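Side-chain contacts in 3-carboxy-cis,cis-muconate cycloisomerase (Acinetobacter calcoaceticus, PDB 1Q5N), which is a homotetrameric, largely helical enzyme of the lyase superfamily that also contains adenylosuccinate lyase, with a central domain built on a bundle of long helices: residues 19-24 / 333-338; 114-119 / 215-220; 128-133 / 186-191; 232-237 / 325-330. All blocks are in the same frame, centred on the assembly; numbering follows the deposited sequence.

Contact 1: residues 19-24 / 333-338; sequences EIFSDR and EIFQLT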
# COMPACT_ATOMS: atom_id res chain seq x y z
N GLU A 19 2.77 3.72 25.76
CA GLU A 19 2.26 4.60 26.80
C GLU A 19 2.22 6.03 26.26
O GLU A 19 1.26 6.75 26.53
CB GLU A 19 3.15 4.54 28.04
CG GLU A 19 2.37 4.47 29.35
CD GLU A 19 3.30 4.26 30.56
OE1 GLU A 19 3.91 3.14 30.69
OE2 GLU A 19 3.40 5.24 31.37
N ILE A 20 3.26 6.45 25.53
CA ILE A 20 3.26 7.79 25.00
C ILE A 20 2.04 8.06 24.10
O ILE A 20 1.55 9.20 24.06
CB ILE A 20 4.59 8.09 24.22
CG1 ILE A 20 5.72 8.29 25.24
CG2 ILE A 20 4.47 9.35 23.36
CD1 ILE A 20 7.09 8.28 24.59
N PHE A 21 1.55 7.02 23.41
CA PHE A 21 0.40 7.13 22.51
C PHE A 21 -0.92 6.65 23.06
O PHE A 21 -1.91 6.53 22.33
CB PHE A 21 0.70 6.43 21.17
CG PHE A 21 1.72 7.18 20.31
CD1 PHE A 21 1.34 8.33 19.60
CD2 PHE A 21 3.06 6.78 20.27
CE1 PHE A 21 2.31 9.09 18.85
CE2 PHE A 21 4.04 7.54 19.53
CZ PHE A 21 3.66 8.68 18.83
N SER A 22 -0.97 6.40 24.36
CA SER A 22 -2.22 5.97 24.99
C SER A 22 -3.20 7.18 25.14
O SER A 22 -2.77 8.35 25.06
CB SER A 22 -1.91 5.39 26.37
OG SER A 22 -1.50 6.43 27.26
N ASP A 23 -4.49 6.92 25.32
CA ASP A 23 -5.45 8.00 25.47
C ASP A 23 -5.07 8.97 26.59
O ASP A 23 -5.14 10.21 26.44
CB ASP A 23 -6.84 7.44 25.75
CG ASP A 23 -7.44 6.72 24.54
OD1 ASP A 23 -7.02 6.98 23.40
OD2 ASP A 23 -8.34 5.89 24.73
N ARG A 24 -4.62 8.39 27.69
CA ARG A 24 -4.24 9.13 28.86
C ARG A 24 -3.03 10.03 28.57
O ARG A 24 -3.04 11.21 28.91
CB ARG A 24 -4.00 8.13 29.98
CG ARG A 24 -3.91 8.75 31.33
CD ARG A 24 -4.58 7.88 32.42
NE ARG A 24 -4.44 8.55 33.71
CZ ARG A 24 -3.26 8.95 34.19
NH1 ARG A 24 -2.13 8.73 33.49
NH2 ARG A 24 -3.20 9.61 35.36
N GLU A 333 0.75 3.87 15.13
CA GLU A 333 1.00 2.45 14.85
C GLU A 333 2.43 2.28 14.30
O GLU A 333 3.12 1.35 14.71
CB GLU A 333 -0.05 1.93 13.88
CG GLU A 333 -0.08 0.44 13.57
CD GLU A 333 -0.59 -0.42 14.71
OE1 GLU A 333 -1.23 0.16 15.61
OE2 GLU A 333 -0.37 -1.68 14.71
N ILE A 334 2.89 3.19 13.42
CA ILE A 334 4.24 3.09 12.85
C ILE A 334 5.30 3.18 13.96
O ILE A 334 6.21 2.36 14.02
CB ILE A 334 4.46 4.19 11.77
CG1 ILE A 334 3.41 3.98 10.70
CG2 ILE A 334 5.91 4.16 11.21
CD1 ILE A 334 3.53 4.83 9.50
N PHE A 335 5.19 4.18 14.84
CA PHE A 335 6.11 4.29 15.98
C PHE A 335 6.10 3.03 16.87
O PHE A 335 7.14 2.50 17.27
CB PHE A 335 5.71 5.46 16.87
CG PHE A 335 6.49 6.71 16.61
CD1 PHE A 335 7.83 6.80 17.03
CD2 PHE A 335 5.87 7.83 16.01
CE1 PHE A 335 8.56 7.97 16.88
CE2 PHE A 335 6.57 9.02 15.84
CZ PHE A 335 7.92 9.11 16.28
N GLN A 336 4.92 2.57 17.22
CA GLN A 336 4.79 1.40 18.07
C GLN A 336 5.38 0.12 17.49
O GLN A 336 5.99 -0.66 18.23
CB GLN A 336 3.34 1.19 18.45
CG GLN A 336 2.92 2.03 19.62
CD GLN A 336 1.43 1.93 19.85
OE1 GLN A 336 0.65 2.57 19.16
NE2 GLN A 336 1.02 1.09 20.79
N LEU A 337 5.21 -0.11 16.18
CA LEU A 337 5.75 -1.30 15.52
C LEU A 337 7.27 -1.20 15.38
O LEU A 337 7.98 -2.22 15.52
CB LEU A 337 5.12 -1.53 14.13
CG LEU A 337 3.66 -1.99 14.20
CD1 LEU A 337 2.94 -1.78 12.91
CD2 LEU A 337 3.62 -3.45 14.58
N THR A 338 7.76 0.02 15.12
CA THR A 338 9.19 0.22 14.95
C THR A 338 9.94 0.02 16.29
O THR A 338 10.98 -0.67 16.35
CB THR A 338 9.49 1.65 14.42
OG1 THR A 338 8.86 1.84 13.16
CG2 THR A 338 11.02 1.88 14.28

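Contact 2: residues 114-119 / 215-220; sequences LDTACI and EAYAKQ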
# COMPACT_ATOMS: atom_id res chain seq x y z
N LEU A 114 -4.08 19.60 18.82
CA LEU A 114 -3.88 18.22 18.39
C LEU A 114 -2.51 18.03 17.72
O LEU A 114 -1.80 17.10 18.08
CB LEU A 114 -5.03 17.80 17.46
CG LEU A 114 -6.36 17.73 18.25
CD1 LEU A 114 -7.50 17.59 17.31
CD2 LEU A 114 -6.35 16.58 19.24
N ASP A 115 -2.14 18.91 16.77
CA ASP A 115 -0.83 18.79 16.12
C ASP A 115 0.34 19.03 17.11
O ASP A 115 1.40 18.39 17.01
CB ASP A 115 -0.66 19.79 14.97
CG ASP A 115 -1.40 19.39 13.72
OD1 ASP A 115 -1.99 18.28 13.68
OD2 ASP A 115 -1.38 20.20 12.78
N THR A 116 0.14 19.96 18.07
CA THR A 116 1.20 20.21 19.02
C THR A 116 1.35 18.98 19.94
O THR A 116 2.46 18.55 20.22
CB THR A 116 0.95 21.54 19.86
OG1 THR A 116 1.06 22.69 19.00
CG2 THR A 116 1.98 21.64 21.00
N ALA A 117 0.24 18.41 20.39
CA ALA A 117 0.37 17.22 21.26
C ALA A 117 1.01 16.08 20.43
O ALA A 117 1.83 15.29 20.94
CB ALA A 117 -1.00 16.79 21.81
N CYS A 118 0.66 15.99 19.14
CA CYS A 118 1.27 14.97 18.30
C CYS A 118 2.80 15.16 18.24
O CYS A 118 3.55 14.19 18.42
CB CYS A 118 0.69 15.02 16.88
SG CYS A 118 1.42 13.80 15.74
N ILE A 119 3.27 16.38 17.98
CA ILE A 119 4.71 16.64 17.95
C ILE A 119 5.39 16.40 19.33
O ILE A 119 6.55 15.94 19.40
CB ILE A 119 5.00 18.06 17.48
CG1 ILE A 119 4.61 18.17 15.99
CG2 ILE A 119 6.46 18.40 17.71
CD1 ILE A 119 5.30 17.15 15.09
N GLU A 215 5.99 32.78 18.84
CA GLU A 215 7.37 32.71 19.25
C GLU A 215 7.52 32.26 20.71
O GLU A 215 8.31 31.37 21.02
CB GLU A 215 8.01 34.06 19.02
CG GLU A 215 9.38 34.22 19.59
CD GLU A 215 9.86 35.63 19.36
OE1 GLU A 215 9.16 36.58 19.84
OE2 GLU A 215 10.91 35.80 18.70
N ALA A 216 6.72 32.86 21.59
CA ALA A 216 6.79 32.51 23.00
C ALA A 216 6.15 31.15 23.29
O ALA A 216 6.47 30.50 24.28
CB ALA A 216 6.12 33.60 23.85
N TYR A 217 5.20 30.74 22.46
CA TYR A 217 4.57 29.44 22.66
C TYR A 217 5.61 28.35 22.30
O TYR A 217 5.79 27.39 23.02
CB TYR A 217 3.32 29.36 21.78
CG TYR A 217 2.59 28.03 21.73
CD1 TYR A 217 1.99 27.48 22.86
CD2 TYR A 217 2.43 27.36 20.50
CE1 TYR A 217 1.22 26.32 22.77
CE2 TYR A 217 1.68 26.21 20.40
CZ TYR A 217 1.07 25.69 21.53
OH TYR A 217 0.29 24.57 21.40
N ALA A 218 6.30 28.53 21.19
CA ALA A 218 7.30 27.58 20.76
C ALA A 218 8.33 27.45 21.87
O ALA A 218 8.66 26.35 22.33
CB ALA A 218 7.97 28.07 19.46
N LYS A 219 8.82 28.59 22.33
CA LYS A 219 9.85 28.63 23.39
C LYS A 219 9.43 27.92 24.66
O LYS A 219 10.19 27.15 25.21
CB LYS A 219 10.19 30.07 23.67
CG LYS A 219 11.45 30.27 24.45
CD LYS A 219 11.91 31.71 24.22
CE LYS A 219 12.21 31.93 22.71
NZ LYS A 219 12.47 33.37 22.37
N GLN A 220 8.20 28.15 25.11
CA GLN A 220 7.71 27.48 26.32
C GLN A 220 7.77 25.96 26.22
O GLN A 220 7.90 25.27 27.22
CB GLN A 220 6.24 27.81 26.60
CG GLN A 220 5.93 29.17 27.19
CD GLN A 220 6.75 29.46 28.42
OE1 GLN A 220 7.46 30.47 28.46
NE2 GLN A 220 6.68 28.59 29.42

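Contact 3: residues 128-133 / 186-191; sequences IVQNQV and AIKARV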
# COMPACT_ATOMS: atom_id res chain seq x y z
N ILE A 128 13.23 7.67 22.59
CA ILE A 128 13.30 6.25 22.87
C ILE A 128 13.80 5.46 21.66
O ILE A 128 14.71 4.64 21.80
CB ILE A 128 11.95 5.69 23.30
CG1 ILE A 128 11.60 6.22 24.68
CG2 ILE A 128 11.97 4.14 23.33
CD1 ILE A 128 10.18 5.92 25.03
N VAL A 129 13.24 5.71 20.46
CA VAL A 129 13.66 4.97 19.27
C VAL A 129 15.13 5.24 18.98
O VAL A 129 15.89 4.32 18.63
CB VAL A 129 12.79 5.36 18.03
CG1 VAL A 129 13.50 4.98 16.74
CG2 VAL A 129 11.46 4.68 18.11
N GLN A 130 15.55 6.49 19.16
CA GLN A 130 16.94 6.83 18.88
C GLN A 130 17.85 6.06 19.84
O GLN A 130 18.89 5.52 19.47
CB GLN A 130 17.18 8.33 19.01
CG GLN A 130 18.64 8.70 18.87
CD GLN A 130 18.87 10.16 18.60
OE1 GLN A 130 18.05 11.02 18.96
NE2 GLN A 130 20.00 10.46 17.94
N ASN A 131 17.46 6.01 21.10
CA ASN A 131 18.29 5.30 22.02
C ASN A 131 18.32 3.79 21.67
O ASN A 131 19.36 3.15 21.83
CB ASN A 131 17.81 5.52 23.45
CG ASN A 131 18.74 4.88 24.46
OD1 ASN A 131 18.30 4.06 25.27
ND2 ASN A 131 20.05 5.21 24.39
N GLN A 132 17.21 3.22 21.21
CA GLN A 132 17.21 1.80 20.82
C GLN A 132 18.16 1.60 19.64
O GLN A 132 18.94 0.68 19.61
CB GLN A 132 15.83 1.36 20.41
CG GLN A 132 14.83 1.36 21.53
CD GLN A 132 13.45 0.98 21.01
OE1 GLN A 132 12.89 1.69 20.19
NE2 GLN A 132 12.90 -0.16 21.47
N VAL A 133 18.13 2.51 18.67
CA VAL A 133 19.02 2.35 17.52
C VAL A 133 20.49 2.43 17.95
O VAL A 133 21.34 1.69 17.44
CB VAL A 133 18.74 3.40 16.46
CG1 VAL A 133 19.82 3.36 15.40
CG2 VAL A 133 17.36 3.15 15.87
N ALA A 186 19.33 14.48 11.59
CA ALA A 186 19.11 15.46 10.55
C ALA A 186 17.68 16.01 10.40
O ALA A 186 17.53 17.07 9.85
CB ALA A 186 19.56 14.90 9.22
N ILE A 187 16.65 15.31 10.86
CA ILE A 187 15.28 15.82 10.69
C ILE A 187 14.75 16.58 11.91
O ILE A 187 13.75 17.29 11.82
CB ILE A 187 14.25 14.66 10.40
CG1 ILE A 187 14.08 13.79 11.65
CG2 ILE A 187 14.71 13.83 9.24
CD1 ILE A 187 12.91 12.83 11.51
N LYS A 188 15.37 16.38 13.05
CA LYS A 188 14.86 17.04 14.26
C LYS A 188 14.51 18.52 14.16
O LYS A 188 13.41 18.93 14.53
CB LYS A 188 15.82 16.83 15.42
CG LYS A 188 15.71 15.48 16.09
CD LYS A 188 16.96 15.25 16.90
CE LYS A 188 16.80 14.16 17.91
NZ LYS A 188 18.16 13.84 18.47
N ALA A 189 15.43 19.34 13.66
CA ALA A 189 15.19 20.79 13.55
C ALA A 189 14.00 21.18 12.68
O ALA A 189 13.27 22.12 12.99
CB ALA A 189 16.45 21.49 13.02
N ARG A 190 13.83 20.45 11.58
CA ARG A 190 12.78 20.71 10.62
C ARG A 190 11.40 20.18 11.02
O ARG A 190 10.34 20.75 10.68
CB ARG A 190 13.18 20.08 9.28
CG ARG A 190 12.09 20.11 8.23
CD ARG A 190 12.60 19.82 6.83
NE ARG A 190 13.22 18.49 6.78
CZ ARG A 190 14.52 18.29 6.61
NH1 ARG A 190 15.34 19.33 6.44
NH2 ARG A 190 15.00 17.06 6.64
N VAL A 191 11.41 19.14 11.81
CA VAL A 191 10.21 18.44 12.15
C VAL A 191 9.55 18.71 13.53
O VAL A 191 8.31 18.70 13.68
CB VAL A 191 10.59 16.95 11.91
CG1 VAL A 191 10.15 16.11 13.01
CG2 VAL A 191 10.15 16.52 10.55

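Contact 4: residues 232-237 / 325-330; sequences GERDRI and HAEWLS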
# COMPACT_ATOMS: atom_id res chain seq x y z
N GLY A 232 -2.40 22.37 6.80
CA GLY A 232 -2.62 21.63 5.57
C GLY A 232 -1.40 21.05 4.89
O GLY A 232 -1.59 20.21 4.02
N GLU A 233 -0.18 21.47 5.27
CA GLU A 233 1.05 20.98 4.63
C GLU A 233 1.64 19.95 5.61
O GLU A 233 2.12 20.29 6.70
CB GLU A 233 1.99 22.17 4.37
CG GLU A 233 1.47 23.19 3.30
CD GLU A 233 0.13 23.87 3.71
OE1 GLU A 233 0.06 24.44 4.83
OE2 GLU A 233 -0.85 23.82 2.92
N ARG A 234 1.64 18.68 5.21
CA ARG A 234 2.03 17.67 6.19
C ARG A 234 3.33 16.92 6.02
O ARG A 234 3.52 15.85 6.61
CB ARG A 234 0.86 16.63 6.30
CG ARG A 234 -0.54 17.24 6.26
CD ARG A 234 -0.81 18.11 7.50
NE ARG A 234 -0.96 17.30 8.73
CZ ARG A 234 -0.95 17.82 9.97
NH1 ARG A 234 -0.80 19.14 10.16
NH2 ARG A 234 -1.12 17.04 11.02
N ASP A 235 4.22 17.45 5.19
CA ASP A 235 5.50 16.82 4.96
C ASP A 235 6.25 16.50 6.26
O ASP A 235 6.92 15.48 6.34
CB ASP A 235 6.35 17.73 4.06
CG ASP A 235 6.50 19.11 4.66
OD1 ASP A 235 5.48 19.87 4.71
OD2 ASP A 235 7.62 19.40 5.11
N ARG A 236 6.13 17.30 7.31
CA ARG A 236 6.86 16.98 8.54
C ARG A 236 6.42 15.64 9.21
O ARG A 236 7.27 14.91 9.79
CB ARG A 236 6.74 18.12 9.55
CG ARG A 236 7.59 19.32 9.21
CD ARG A 236 7.15 20.54 10.07
NE ARG A 236 7.86 21.77 9.72
CZ ARG A 236 7.36 22.76 8.98
NH1 ARG A 236 6.13 22.70 8.49
NH2 ARG A 236 8.11 23.82 8.73
N ILE A 237 5.12 15.33 9.13
CA ILE A 237 4.58 14.12 9.70
C ILE A 237 5.08 12.90 8.88
O ILE A 237 5.56 11.88 9.44
CB ILE A 237 3.02 14.13 9.66
CG1 ILE A 237 2.47 15.29 10.52
CG2 ILE A 237 2.45 12.80 10.13
CD1 ILE A 237 2.91 15.27 11.97
N HIS A 325 -7.68 13.03 9.68
CA HIS A 325 -8.21 12.03 10.63
C HIS A 325 -7.40 10.69 10.53
O HIS A 325 -7.10 10.07 11.56
CB HIS A 325 -9.70 11.75 10.30
CG HIS A 325 -10.63 12.83 10.78
ND1 HIS A 325 -10.55 14.14 10.36
CD2 HIS A 325 -11.57 12.82 11.76
CE1 HIS A 325 -11.38 14.90 11.05
NE2 HIS A 325 -12.01 14.12 11.91
N ALA A 326 -7.03 10.27 9.32
CA ALA A 326 -6.33 8.99 9.13
C ALA A 326 -4.96 8.99 9.81
O ALA A 326 -4.52 7.96 10.29
CB ALA A 326 -6.17 8.68 7.64
N GLU A 327 -4.30 10.14 9.86
CA GLU A 327 -2.99 10.25 10.53
C GLU A 327 -3.09 9.85 11.99
O GLU A 327 -2.13 9.28 12.55
CB GLU A 327 -2.44 11.70 10.53
CG GLU A 327 -2.12 12.38 9.20
CD GLU A 327 -1.82 13.89 9.41
OE1 GLU A 327 -1.44 14.30 10.54
OE2 GLU A 327 -1.97 14.66 8.46
N TRP A 328 -4.21 10.17 12.63
CA TRP A 328 -4.32 9.84 14.04
C TRP A 328 -4.24 8.34 14.26
O TRP A 328 -3.95 7.91 15.37
CB TRP A 328 -5.63 10.37 14.66
CG TRP A 328 -5.91 11.81 14.41
CD1 TRP A 328 -4.99 12.83 14.16
CD2 TRP A 328 -7.20 12.42 14.37
NE1 TRP A 328 -5.65 14.02 13.97
CE2 TRP A 328 -7.00 13.81 14.09
CE3 TRP A 328 -8.51 11.94 14.54
CZ2 TRP A 328 -8.06 14.71 13.98
CZ3 TRP A 328 -9.58 12.85 14.43
CH2 TRP A 328 -9.35 14.21 14.15
N LEU A 329 -4.57 7.55 13.24
CA LEU A 329 -4.51 6.11 13.36
C LEU A 329 -3.19 5.54 12.86
O LEU A 329 -2.67 4.61 13.42
CB LEU A 329 -5.63 5.45 12.56
CG LEU A 329 -7.03 5.70 13.15
CD1 LEU A 329 -8.08 5.14 12.22
CD2 LEU A 329 -7.16 5.07 14.52
N SER A 330 -2.62 6.11 11.80
CA SER A 330 -1.43 5.50 11.27
C SER A 330 -0.10 5.83 11.95
O SER A 330 0.67 4.91 12.23
CB SER A 330 -1.35 5.82 9.77
OG SER A 330 -1.09 7.21 9.60

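Contact 1: residues 19-24 / 333-338
Close to Phe21, the residue that meets Phe335 across this contact, the backbone oxygen Glu19 O is gripped twice from one residue, by Ser22 N at 3.1 Å and by Ser22 OG at 2.9 Å. The same hydroxyl serves Ala25 N, so Ser22 closes the turn between helix 15-20 and helix 23-43 and N-caps the second. Phe21 sits inside this turn, between Glu19 and Ser22. With CG beside its own backbone N (chi1 -72°), the ring projects toward segment 333-338, and its far end does the touching: Phe21 CZ lies 3.7 Å from Phe335 CD2, and Phe21 CE2 is 3.8 Å from Phe335 CB. The two side chains cross at about a right angle, while their ring planes are inclined by 32° and their centroids stand 5.5 Å apart, an oblique aromatic pair. Ile20 CG2 lies over the rim of one face of the Phe21 ring, and the side chain of Gln336 comes up to Phe21 CB. On the helix side, Ile334 O is also doubly held, by Thr338 N and Thr338 OG1 from opposite faces of its carbonyl plane, and Thr338 OG1 is further bonded to Thr248 OG1. The contact lays the turn joining helices 15-20 and 23-43 against the long helix 323-351. Phe335 continues inward onto Cys122 and Ala125 of helix 110-146 and onto Ile240 and Leu244 of helix 235-261.

Contact 2: residues 114-119 / 215-220
Followed from Glu215 to Gln220, the helical turn 215-220 reaches Thr116 of the facing helix through a single side chain, that of Tyr217. Glu215, at the start, turns instead to the loop residue Gln225. Two residues on comes Tyr217, whose ring, placed anti to the backbone N (chi1 174°), spans the gap between two segments whose nearest CA atoms, those of Thr116 and Ala218, are 9.7 Å apart. The phenol and the threonine approach from opposite directions. Tyr217 OH donates to Thr116 OG1 at 3.1 Å, and this oxygen lies at the ring edge, near the ring plane. The methyl arm closes in as well: Thr116 CG2 is 3.4 Å from Tyr217 OH and 4.2 Å from Tyr217 CZ, so the tyrosine oxygen faces both branches of the threonine. Thr116 chi1 of -68° sets OG1 beside its backbone N, where it also bonds Asp112 O one helical turn earlier, its strongest polar partner; Gln195 N is a further partner. Three groups therefore hold this buried hydroxyl, which probably fixes its rotation. Leu196, next to Gln195 in the same loop, packs on Tyr217. Farther along, Gln220 looks to another helix, its OE1 bonded to Gln43 NE2 and its chain resting on Gln39, both of helix 23-43. A long tyrosine reaching across to a polar threonine thus ties the short helix 210-221 to the long helix 110-146 of the bundle that defines this lyase superfamily.

Contact 3: residues 128-133 / 186-191
Gln130 and Lys188 mark the nearest approach of two helical segments that run in roughly opposite directions, yet their CA atoms remain 11.4 Å apart, a gap bridged here by two long side chains. The segments belong to helices 110-146 and 166-191, members of the long-helix bundle of the lyase superfamily, linked in the chain by a small three-stranded antiparallel sheet. Gln130 starts anti to its backbone nitrogen (chi1 174°) and is extended beyond CG; Lys188 is also stretched beyond CG, and the two chains meet at about a right angle. Only their ends touch. The lysine comes up to the amide oxygen, with Lys188 CE 3.5 Å from Gln130 OE1, whereas the rest of both chains stays apart, in keeping with a small contact near the surface. Asn185 OD1 ties the two ends together a second time, accepting from both Gln130 NE2 and Lys188 NZ. The amide is thereby held at its oxygen and its nitrogen, which settles which way round it lies, and the ammonium group has two oxygen acceptors, which probably help to stabilise its charge. On the inner side of helix 166-191, Val191 packs on Arg236, Glu239 and Ile240 of helix 235-261, and Arg190 forms a salt bridge to Glu239 while touching Arg183 of the third subunit. The helix is kinked near Ala189 and Arg190, just beyond the lysine. The bond that spans the gap is well directed: Lys188 NZ sits 2.9 Å from Gln130 OE1, in the carbonyl plane on a lone pair, with a C=O...N angle of 127°.

Contact 4: residues 232-237 / 325-330
Arg234 grips Glu327 side-on through two of its nitrogens, each bound to a different carboxylate oxygen. Arg234 NE donates to Glu327 OE2 at 2.8 Å with an N-H...O angle of 157°, and Arg234 NH2 donates to Glu327 OE1 at 2.8 Å along an almost straight line of 175°. Both oxygens use their syn lone pairs, and the guanidinium and carboxylate planes differ by just 19°, so this is a nearly flat two-bond salt bridge. The arginine is bent at chi2 and chi3, which curls its guanidinium edge round, and it meets the extended glutamate chain at an oblique angle. The side chain of Ile237 lies beside the carboxylate, with Ile237 CG1 4.0 Å from Glu327 OE1. Outside this first shell, Arg234 NH1 is held by Asp115 OD2 and Trp230 O, while Gln315 packs on both partners and Trp324 on the arginine; the guanidinium is thus fixed from several sides in a buried place. Ile237 leans on Ile309 and Leu331. Beside the glutamate on the same helix, Trp328 CH2 stands 3.4 Å above the centre of the His325 ring, and Trp324 meets Trp328 edge-to-face. Farther out, Asp235 forms salt bridges to Arg179 and Arg183 of the third subunit, and Ala297 of the second subunit packs on His325. A buried ion pair joining the N-cap of helix 235-261 to helix 323-351, with the second subunit against 325-330 and the third against 232-237, fits the tetrameric helical core of the lyase superfamily, whose active sites are built where three subunits meet.

How the contacts relate
Helix 110-146 takes part in contacts 2 and 3, and helix 323-351 in contacts 1 and 4, so each contact uses one of these two long helices. Contacts 2 and 4 are joined by a salt bridge: Asp115 OD2 of contact 2 lies 2.9 Å from Arg234 NH1 of contact 4. Contact 3 reaches contact 4 through Arg190 O and Arg236 NE, 2.8 Å apart in a probable hydrogen bond, and contact 2 through Ile119, which packs on Val191. Ile20 and Ile128 bring contacts 1 and 3 together. Centres lie about 15 to 19 Å apart, and contacts 2, 3 and 4 are all nested within the chain loop closed by contact 1.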